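Local coordinates for protein glycosyl hydrolase BlGH5_18 (Bifidobacterium longum subsp. infantis, PDB 7LQX) that probably hydrolyses glycosidic bonds as a family GH5 (subfamily 18) glycosidase, consistent with a role in bacterial N-glycan degradation, at residues C250-L255 with I297-Q302. Sequence-based numbering, arbitrary orientation.
Sequences CTAHAL and IAKAAQ
L255 and A300 bring the two helices together, their CA atoms only 4.1 Å apart, where 250-255, an early part of helix 248-264, passes near the C-terminal end of helix 289-300. In the (beta/alpha)8 barrel expected of a GH5 enzyme, these are two successive outer helices, following strands 229-233 and 272-277, and both meet a helix of the C-terminal region, 388-399. The alanines touch loosely, A254 CB lying 4.5 Å from A300 CB. L255 CB lies against the backbone of A300 at CA. The leucine's CG stands anti to its backbone N (chi1 173°), which carries the branch across toward K299 and A300. Both methyls then lie close to the carbonyl oxygen of K299, CD2 of L255 at 3.4 Å from K299 O, while that oxygen accepts the backbone N-H of Q302 (Q302 N to K299 O 2.8 Å). L255 CD2 also meets the amide of Q302, at 3.5 Å from Q302 OE1, the two side chains crossing at about a right angle. W393 of helix 388-399 packs on L255 as well, and an alanine here would probably leave both W393 and the K299 carbonyl without the leucine branch that packs on them. The K299 chain, extended beyond CG, runs over the backbone of 251-252, with K299 CD 3.7 Å from A252 CA. The main partner of its NZ is H397 NE2, with G248 O as another, and the bond from K299 NZ to T251 OG1, at 3.2 Å, is weak. The interface therefore divides by chemistry: the leucine methyls pack on the K299 carbonyl, beside a loose A254-A300 methyl contact, and the lysine ammonium links the start of helix 248-264 to helix 388-399.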
loop_
_atom_site.group_PDB
_atom_site.type_symbol
_atom_site.label_atom_id
_atom_site.label_comp_id
_atom_site.label_asym_id
_atom_site.label_seq_id
_atom_site.Cartn_x
_atom_site.Cartn_y
_atom_site.Cartn_z
ATOM N N CYS A 250 -1.768 -28.109 -23.851
ATOM C CA CYS A 250 -2.219 -27.558 -22.580
ATOM C C CYS A 250 -1.678 -28.366 -21.401
ATOM O O CYS A 250 -1.117 -27.799 -20.460
ATOM C CB CYS A 250 -3.744 -27.505 -22.570
ATOM S SG CYS A 250 -4.405 -26.647 -21.150
ATOM N N THR A 251 -1.818 -29.688 -21.436
ATOM C CA THR A 251 -1.354 -30.492 -20.310
ATOM C C THR A 251 0.155 -30.699 -20.305
ATOM O O THR A 251 0.694 -31.101 -19.269
ATOM C CB THR A 251 -2.051 -31.855 -20.272
ATOM O OG1 THR A 251 -1.866 -32.509 -21.530
ATOM C CG2 THR A 251 -3.534 -31.700 -19.957
ATOM N N ALA A 252 0.842 -30.410 -21.406
ATOM C CA ALA A 252 2.290 -30.527 -21.479
ATOM C C ALA A 252 3.015 -29.261 -21.050
ATOM O O ALA A 252 4.240 -29.273 -20.980
ATOM C CB ALA A 252 2.725 -30.876 -22.905
ATOM N N HIS A 253 2.302 -28.183 -20.731
ATOM C CA HIS A 253 2.975 -26.902 -20.546
ATOM C C HIS A 253 3.966 -26.933 -19.388
ATOM O O HIS A 253 5.050 -26.342 -19.477
ATOM C CB HIS A 253 1.960 -25.772 -20.358
ATOM C CG HIS A 253 2.587 -24.413 -20.319
ATOM N ND1 HIS A 253 2.989 -23.812 -19.145
ATOM C CD2 HIS A 253 2.927 -23.561 -21.314
ATOM C CE1 HIS A 253 3.541 -22.645 -19.419
ATOM N NE2 HIS A 253 3.515 -22.466 -20.726
ATOM N N ALA A 254 3.605 -27.580 -18.275
ATOM C CA ALA A 254 4.502 -27.586 -17.122
ATOM C C ALA A 254 5.766 -28.380 -17.424
ATOM O O ALA A 254 6.874 -27.946 -17.093
ATOM C CB ALA A 254 3.794 -28.146 -15.886
ATOM N N LEU A 255 5.614 -29.549 -18.056
ATOM C CA LEU A 255 6.774 -30.311 -18.503
ATOM C C LEU A 255 7.649 -29.482 -19.429
ATOM O O LEU A 255 8.884 -29.503 -19.326
ATOM C CB LEU A 255 6.300 -31.569 -19.232
ATOM C CG LEU A 255 7.396 -32.389 -19.916
ATOM C CD1 LEU A 255 8.444 -32.860 -18.922
ATOM C CD2 LEU A 255 6.797 -33.580 -20.658
ATOM N N ILE A 297 0.524 -33.438 -14.208
ATOM C CA ILE A 297 1.536 -34.000 -13.321
ATOM C C ILE A 297 2.183 -35.228 -13.939
ATOM O O ILE A 297 3.407 -35.386 -13.885
ATOM C CB ILE A 297 0.942 -34.275 -11.929
ATOM C CG1 ILE A 297 0.599 -32.943 -11.261
ATOM C CG2 ILE A 297 1.924 -35.077 -11.082
ATOM C CD1 ILE A 297 -0.273 -33.082 -10.034
ATOM N N ALA A 298 1.390 -36.106 -14.549
ATOM C CA ALA A 298 1.979 -37.275 -15.195
ATOM C C ALA A 298 2.968 -36.864 -16.276
ATOM O O ALA A 298 4.004 -37.515 -16.462
ATOM C CB ALA A 298 0.881 -38.153 -15.784
ATOM N N LYS A 299 2.672 -35.791 -17.007
ATOM C CA LYS A 299 3.623 -35.301 -17.997
ATOM C C LYS A 299 4.831 -34.657 -17.326
ATOM O O LYS A 299 5.976 -34.942 -17.690
ATOM C CB LYS A 299 2.942 -34.338 -18.972
ATOM C CG LYS A 299 2.020 -35.046 -19.977
ATOM C CD LYS A 299 1.484 -34.107 -21.050
ATOM C CE LYS A 299 0.588 -34.808 -22.031
ATOM N NZ LYS A 299 0.385 -33.973 -23.260
ATOM N N ALA A 300 4.604 -33.786 -16.342
ATOM C CA ALA A 300 5.725 -33.121 -15.685
ATOM C C ALA A 300 6.711 -34.130 -15.102
ATOM O O ALA A 300 7.927 -33.903 -15.128
ATOM C CB ALA A 300 5.218 -32.167 -14.601
ATOM N N ALA A 301 6.213 -35.246 -14.574
ATOM C CA ALA A 301 7.073 -36.263 -13.986
ATOM C C ALA A 301 7.971 -36.930 -15.016
ATOM O O ALA A 301 8.862 -37.699 -14.632
ATOM C CB ALA A 301 6.227 -37.307 -13.257
ATOM N N GLN A 302 7.767 -36.667 -16.307
ATOM C CA GLN A 302 8.696 -37.164 -17.314
ATOM C C GLN A 302 10.020 -36.422 -17.280
ATOM O O GLN A 302 10.988 -36.878 -17.897
ATOM C CB GLN A 302 8.072 -37.062 -18.702
ATOM C CG GLN A 302 6.891 -37.994 -18.872
ATOM C CD GLN A 302 6.096 -37.723 -20.125
ATOM O OE1 GLN A 302 6.548 -37.017 -21.026
ATOM N NE2 GLN A 302 4.896 -38.285 -20.193
#